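Local coordinates for putative D-alanine N-acetyltransferase of GNAT family (Desulfovibrio desulfuricans subsp. desulfuricans, PDB 2R7H), which probably transfers an acyl group, most likely acetyl from acetyl-coenzyme A, to an amine substrate, at residues D30-R35 with D50-V56; S40-F44 with K140-T144; Y82-G86 with V119-V123. All coordinates share one frame; numbering follows the deposited sequence.

Contact 1. Residues D30-R35 with D50-V56; sequences DALLVR and DVAQELV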
# COMPACT_ATOMS: atom_id res chain seq x y z
N ASP B 30 9.99 5.06 23.04
CA ASP B 30 8.89 5.38 22.12
C ASP B 30 7.89 4.30 21.68
O ASP B 30 6.69 4.60 21.55
CB ASP B 30 9.45 6.08 20.87
CG ASP B 30 10.11 7.42 21.18
OD1 ASP B 30 9.79 8.09 22.20
OD2 ASP B 30 10.97 7.82 20.37
N ALA B 31 8.38 3.09 21.42
CA ALA B 31 7.55 1.95 20.99
C ALA B 31 6.37 1.71 21.94
O ALA B 31 5.23 1.60 21.50
CB ALA B 31 8.39 0.69 20.88
N LEU B 32 6.65 1.68 23.24
CA LEU B 32 5.61 1.47 24.23
C LEU B 32 4.76 2.74 24.46
O LEU B 32 3.56 2.63 24.68
CB LEU B 32 6.19 0.96 25.54
CG LEU B 32 5.16 0.29 26.44
CD1 LEU B 32 4.62 -0.98 25.75
CD2 LEU B 32 5.76 -0.05 27.82
N LEU B 33 5.39 3.93 24.42
CA LEU B 33 4.68 5.22 24.58
C LEU B 33 3.69 5.39 23.46
O LEU B 33 2.58 5.89 23.69
CB LEU B 33 5.66 6.42 24.63
CG LEU B 33 6.56 6.56 25.86
CD1 LEU B 33 7.70 7.53 25.62
CD2 LEU B 33 5.74 6.96 27.08
N VAL B 34 4.10 5.03 22.24
CA VAL B 34 3.24 5.09 21.06
C VAL B 34 2.06 4.13 21.24
O VAL B 34 0.89 4.49 20.98
CB VAL B 34 4.01 4.76 19.77
CG1 VAL B 34 3.06 4.30 18.65
CG2 VAL B 34 4.88 5.97 19.38
N ARG B 35 2.36 2.92 21.69
CA ARG B 35 1.30 1.93 21.91
C ARG B 35 0.28 2.50 22.87
O ARG B 35 -0.90 2.48 22.56
CB ARG B 35 1.83 0.62 22.46
CG ARG B 35 0.77 -0.46 22.32
CD ARG B 35 1.07 -1.73 23.02
NE ARG B 35 -0.06 -2.61 22.72
CZ ARG B 35 -0.18 -3.41 21.66
NH1 ARG B 35 0.82 -3.54 20.81
NH2 ARG B 35 -1.30 -4.14 21.50
N ASP B 50 -0.68 -3.12 17.60
CA ASP B 50 0.55 -3.90 17.35
C ASP B 50 1.30 -3.34 16.17
O ASP B 50 2.53 -3.28 16.19
CB ASP B 50 0.26 -5.37 17.00
CG ASP B 50 -0.33 -6.18 18.14
OD1 ASP B 50 -0.00 -5.92 19.30
OD2 ASP B 50 -1.07 -7.14 17.84
N VAL B 51 0.55 -3.00 15.12
CA VAL B 51 1.15 -2.41 13.93
C VAL B 51 1.81 -1.07 14.35
O VAL B 51 3.01 -0.89 14.13
CB VAL B 51 0.10 -2.19 12.77
CG1 VAL B 51 0.75 -1.45 11.58
CG2 VAL B 51 -0.49 -3.54 12.31
N ALA B 52 1.05 -0.21 15.03
CA ALA B 52 1.54 1.09 15.51
C ALA B 52 2.88 0.96 16.22
O ALA B 52 3.82 1.70 15.90
CB ALA B 52 0.50 1.77 16.39
N GLN B 53 3.00 -0.01 17.12
CA GLN B 53 4.23 -0.25 17.86
C GLN B 53 5.34 -0.87 17.00
O GLN B 53 6.51 -0.51 17.17
CB GLN B 53 3.96 -1.15 19.06
CG GLN B 53 5.20 -1.41 19.94
CD GLN B 53 4.91 -2.29 21.13
OE1 GLN B 53 3.78 -2.71 21.35
NE2 GLN B 53 5.94 -2.57 21.92
N GLU B 54 4.98 -1.78 16.10
CA GLU B 54 5.96 -2.47 15.23
C GLU B 54 6.73 -1.49 14.35
O GLU B 54 7.95 -1.64 14.18
CB GLU B 54 5.29 -3.56 14.39
N LEU B 55 6.03 -0.48 13.81
CA LEU B 55 6.66 0.56 12.97
C LEU B 55 7.76 1.32 13.73
O LEU B 55 8.75 1.70 13.14
CB LEU B 55 5.62 1.57 12.48
CG LEU B 55 4.49 1.10 11.56
CD1 LEU B 55 3.54 2.25 11.23
CD2 LEU B 55 5.01 0.48 10.29
N VAL B 56 7.55 1.56 15.03
CA VAL B 56 8.52 2.26 15.86
C VAL B 56 9.72 1.34 16.11
O VAL B 56 10.87 1.80 16.11
CB VAL B 56 7.91 2.75 17.18
CG1 VAL B 56 8.98 3.39 18.04
CG2 VAL B 56 6.76 3.73 16.93

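Contact 2. Residues S40-F44 with K140-T144; sequences STGFF and KYAPT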
# COMPACT_ATOMS: atom_id res chain seq x y z
N SER B 40 -5.09 4.65 23.95
CA SER B 40 -5.94 5.66 24.58
C SER B 40 -7.01 6.27 23.65
O SER B 40 -8.00 6.80 24.13
CB SER B 40 -5.09 6.78 25.13
OG SER B 40 -4.58 7.60 24.11
N THR B 41 -6.85 6.14 22.34
CA THR B 41 -7.81 6.74 21.38
C THR B 41 -9.06 5.94 21.04
O THR B 41 -10.04 6.55 20.63
CB THR B 41 -7.14 6.99 20.04
OG1 THR B 41 -6.90 5.73 19.38
CG2 THR B 41 -5.83 7.80 20.23
N GLY B 42 -9.03 4.61 21.14
CA GLY B 42 -10.20 3.78 20.78
C GLY B 42 -10.38 3.50 19.27
O GLY B 42 -11.38 2.91 18.85
N PHE B 43 -9.43 3.91 18.46
CA PHE B 43 -9.47 3.69 17.02
C PHE B 43 -8.54 2.56 16.61
O PHE B 43 -8.42 2.26 15.42
CB PHE B 43 -9.13 4.99 16.26
CG PHE B 43 -10.27 5.94 16.18
CD1 PHE B 43 -10.65 6.69 17.28
CD2 PHE B 43 -10.99 6.07 15.01
CE1 PHE B 43 -11.75 7.54 17.22
CE2 PHE B 43 -12.09 6.92 14.93
CZ PHE B 43 -12.47 7.66 16.04
N PHE B 44 -7.92 1.91 17.58
CA PHE B 44 -6.99 0.86 17.26
C PHE B 44 -7.34 -0.42 17.98
O PHE B 44 -7.34 -0.46 19.20
CB PHE B 44 -5.57 1.27 17.66
CG PHE B 44 -4.94 2.35 16.78
CD1 PHE B 44 -5.31 3.69 16.93
CD2 PHE B 44 -3.87 2.05 15.90
CE1 PHE B 44 -4.69 4.71 16.16
CE2 PHE B 44 -3.23 3.07 15.12
CZ PHE B 44 -3.64 4.38 15.26
N LYS B 140 -18.16 6.54 12.64
CA LYS B 140 -17.08 6.68 13.62
C LYS B 140 -15.89 7.54 13.14
O LYS B 140 -15.21 8.18 13.96
CB LYS B 140 -16.57 5.27 13.98
CG LYS B 140 -15.38 5.19 14.95
CD LYS B 140 -14.89 3.75 15.06
CE LYS B 140 -13.75 3.68 16.06
NZ LYS B 140 -13.21 2.31 16.13
N TYR B 141 -15.62 7.51 11.83
CA TYR B 141 -14.53 8.26 11.20
C TYR B 141 -14.92 9.63 10.66
O TYR B 141 -14.09 10.28 10.05
CB TYR B 141 -13.87 7.42 10.11
CG TYR B 141 -13.07 6.30 10.71
CD1 TYR B 141 -13.65 5.09 11.03
CD2 TYR B 141 -11.73 6.48 11.00
CE1 TYR B 141 -12.92 4.07 11.59
CE2 TYR B 141 -11.00 5.47 11.56
CZ TYR B 141 -11.60 4.27 11.85
OH TYR B 141 -10.87 3.27 12.43
N ALA B 142 -16.16 10.06 10.90
CA ALA B 142 -16.62 11.38 10.49
C ALA B 142 -15.69 12.50 11.01
O ALA B 142 -15.34 13.39 10.24
CB ALA B 142 -18.09 11.59 10.92
N PRO B 143 -15.28 12.45 12.30
CA PRO B 143 -14.35 13.46 12.82
C PRO B 143 -13.01 13.53 12.05
O PRO B 143 -12.57 14.61 11.69
CB PRO B 143 -14.12 13.02 14.26
CG PRO B 143 -15.33 12.26 14.62
CD PRO B 143 -15.70 11.53 13.39
N THR B 144 -12.40 12.37 11.82
CA THR B 144 -11.16 12.24 11.06
C THR B 144 -11.31 12.85 9.68
O THR B 144 -10.44 13.57 9.24
CB THR B 144 -10.77 10.76 10.88
OG1 THR B 144 -10.62 10.15 12.17
CG2 THR B 144 -9.46 10.64 10.13

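Contact 3. Residues Y82-G86 with V119-V123; sequences YACYG and VVHDV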
# COMPACT_ATOMS: atom_id res chain seq x y z
N TYR B 82 1.38 11.86 18.41
CA TYR B 82 2.40 11.70 17.39
C TYR B 82 1.78 11.46 16.03
O TYR B 82 0.57 11.18 15.92
CB TYR B 82 3.36 10.53 17.72
CG TYR B 82 2.87 9.16 17.34
CD1 TYR B 82 1.77 8.59 17.94
CD2 TYR B 82 3.56 8.41 16.40
CE1 TYR B 82 1.31 7.35 17.56
CE2 TYR B 82 3.12 7.17 16.02
CZ TYR B 82 2.00 6.64 16.59
OH TYR B 82 1.59 5.39 16.21
N ALA B 83 2.62 11.57 15.00
CA ALA B 83 2.23 11.32 13.61
C ALA B 83 3.25 10.30 13.07
O ALA B 83 4.42 10.33 13.46
CB ALA B 83 2.29 12.55 12.82
N CYS B 84 2.79 9.40 12.21
CA CYS B 84 3.59 8.36 11.58
C CYS B 84 3.37 8.55 10.06
O CYS B 84 2.22 8.71 9.58
CB CYS B 84 3.12 6.96 12.01
SG CYS B 84 4.15 5.69 11.22
N TYR B 85 4.44 8.60 9.30
CA TYR B 85 4.31 8.82 7.86
C TYR B 85 5.53 8.30 7.11
O TYR B 85 6.50 7.90 7.70
CB TYR B 85 4.10 10.34 7.58
CG TYR B 85 5.34 11.16 7.75
CD1 TYR B 85 5.76 11.60 8.98
CD2 TYR B 85 6.13 11.46 6.64
CE1 TYR B 85 6.92 12.32 9.09
CE2 TYR B 85 7.25 12.17 6.73
CZ TYR B 85 7.66 12.60 7.95
OH TYR B 85 8.82 13.30 7.99
N GLY B 86 5.49 8.33 5.77
CA GLY B 86 6.65 7.85 5.03
C GLY B 86 6.52 7.97 3.54
O GLY B 86 5.44 8.19 3.02
N VAL B 119 4.58 17.32 9.83
CA VAL B 119 4.77 16.29 8.82
C VAL B 119 4.90 16.96 7.46
O VAL B 119 5.75 16.58 6.67
CB VAL B 119 3.59 15.28 8.80
CG1 VAL B 119 3.62 14.46 7.53
CG2 VAL B 119 3.61 14.42 10.14
N VAL B 120 4.02 17.92 7.18
CA VAL B 120 4.03 18.66 5.90
C VAL B 120 5.35 19.42 5.70
O VAL B 120 5.87 19.43 4.62
CB VAL B 120 2.83 19.59 5.78
CG1 VAL B 120 2.98 20.56 4.62
CG2 VAL B 120 1.58 18.77 5.67
N HIS B 121 5.87 20.01 6.77
CA HIS B 121 7.16 20.70 6.74
C HIS B 121 8.24 19.73 6.33
O HIS B 121 9.05 20.00 5.44
CB HIS B 121 7.46 21.24 8.14
CG HIS B 121 8.89 21.63 8.36
ND1 HIS B 121 9.85 20.73 8.77
CD2 HIS B 121 9.51 22.83 8.26
CE1 HIS B 121 11.00 21.36 8.90
NE2 HIS B 121 10.82 22.63 8.60
N ASP B 122 8.26 18.57 6.98
CA ASP B 122 9.26 17.54 6.70
C ASP B 122 9.21 16.97 5.30
O ASP B 122 10.25 16.70 4.73
CB ASP B 122 9.20 16.41 7.70
CG ASP B 122 9.52 16.83 9.09
OD1 ASP B 122 9.91 18.00 9.33
OD2 ASP B 122 9.40 15.95 9.96
N VAL B 123 8.00 16.73 4.80
CA VAL B 123 7.75 16.21 3.47
C VAL B 123 8.17 17.27 2.45
O VAL B 123 8.78 16.95 1.44
CB VAL B 123 6.28 15.77 3.29
CG1 VAL B 123 5.93 15.58 1.84
CG2 VAL B 123 6.00 14.51 4.11
O HOH W 1 9.87 13.28 10.28

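Contact 1. Residues D30-R35 with D50-V56
Val34 and Val56 meet tip to tip at the tightly packed side of this helix pair, CG2 of Val34 lying 3.8 Å from CG2 of Val56. The other branch of Val56, CG1, comes within 3.4 Å of the backbone N of Ala31, an approach consistent with the small side chain of Ala31, a lone methyl. Ala52 is equally small and receives Val34 CG1. Beneath this apolar layer lie Phe70, Phe72 and Tyr82 of the sheet.

The other side is polar and closer to solvent. Arg35, extended from CG to NE, brings its guanidinium end-on to Asp50, with NH1 and NH2 both directed at the single oxygen OD1, at 2.9 and 3.1 Å. NH1 also donates to Gln53 OE1, 3.1 Å away and in the amide's carbonyl plane, while NE pairs with Glu39. Gln53 suits this border: CG, anti to the backbone N (chi1 -178°), packs 3.4 Å from Ala31 O, and the straight chain beyond delivers its amide to the arginine.

The segment axes approach to 8.4 Å at 156°, nearly antiparallel. The arrangement is that of the paired helices following the first strand in GNAT acetyltransferases, packed on one face of the central sheet.

Contact 2. Residues S40-F44 with K140-T144
Phe43 and Tyr141 form the aromatic part of this surface contact, a T-shaped pair in which the phenylalanine presents its edge to the tyrosine's face. Their planes stand at 81° and their centroids are 5.2 Å apart. The closest approach, Phe43 CD2 to Tyr141 CE2, is 3.5 Å, so the slightly positive ring hydrogens of one ring meet the electron-rich face of the other. Phe43 CG lies anti to its own carbonyl carbon (chi1 -80°), which swings the ring out of the turn toward the second segment.

The Phe43 ring also meets Lys140. With its chain fully extended, the lysine runs over one face of the ring in the direction opposite to the phenylalanine side chain. Its CE makes a CH-pi contact, 3.9 Å from the centroid of the Phe43 ring, and its ammonium group continues over the same face as a cation-pi partner. A long, flexible lysine suits this exposed place, since its methylenes cover the ring while the charged end remains near the surface.

Polar contacts are slight. Lys140 NZ makes a weak hydrogen bond to Gly42 O, at 3.3 Å. Within the first segment, Thr41 OG1 accepts from Phe43 N in an ST turn, and Gly42 takes up a positive phi of 81° easily because it lacks a side chain.

The contact thus joins the turn after helix 30-41 to the start of helix 142-150, where Tyr141 and Thr144 also touch strand 130-136; Phe44, next in the turn, packs edge-to-face with Trp99 of strand 94-102.

Contact 3. Residues Y82-G86 with V119-V123
Tyr85 lays one face of its ring against Val119, whose CG1 sits 3.9 Å from the ring centroid in a CH-pi contact 17° off the normal. The tyrosine reaches this place with CG between its backbone N and carbonyl carbon (chi1 74°), and its ring slides past the valine in the opposite direction. Val119 uses both branches: CG2 turns to the methyl of Ala83, 3.5 Å from Ala83 CB. Farther along the helix, Val123 CG2 meets Tyr85 CE2 at 3.7 Å. Branched valines offer two methyls to the strand at little entropic cost, while the small Ala83 leaves room for the helix, whose segment runs at 24° to that of the strand.

At the far end of the ring the contact becomes polar. Tyr85 OH lies 3.1 Å from Asp122 CB, and one water donates to Asp122 OD2 at 2.7 Å and lies unusually close to Tyr85 OH. The same carboxylate receives His121 ND1 on OD1 and forms a salt bridge with Arg24 through OD2.

The chemistry is therefore divided: methyls and a ring face fill the buried layer between sheet and helix, while the phenol and carboxylate appear to share a water, and the arginine probably stabilises the negative charge of Asp122 so near that layer.

Overall arrangement
The centres of contacts 1 and 3 are about 16 Å apart, and strand 78-87 of contact 3 joins them: on one face Tyr82 and Cys84 touch Val34, Ala52 and Leu55 of contact 1, and on the other Ala83 and Tyr85 face helix 111-125. Contact 2 is about 17 Å from contact 1 and 19 Å from contact 3, again between centres. It shares helix 30-41 with contact 1, and Phe44 touches Ala52. Along the chain, contact 1 is complete before contact 3 begins, while the ends of contact 2 enclose all of contact 3. Helices thus cover both faces of the GNAT sheet, and contact 2 brings distant parts of the sequence together at the surface.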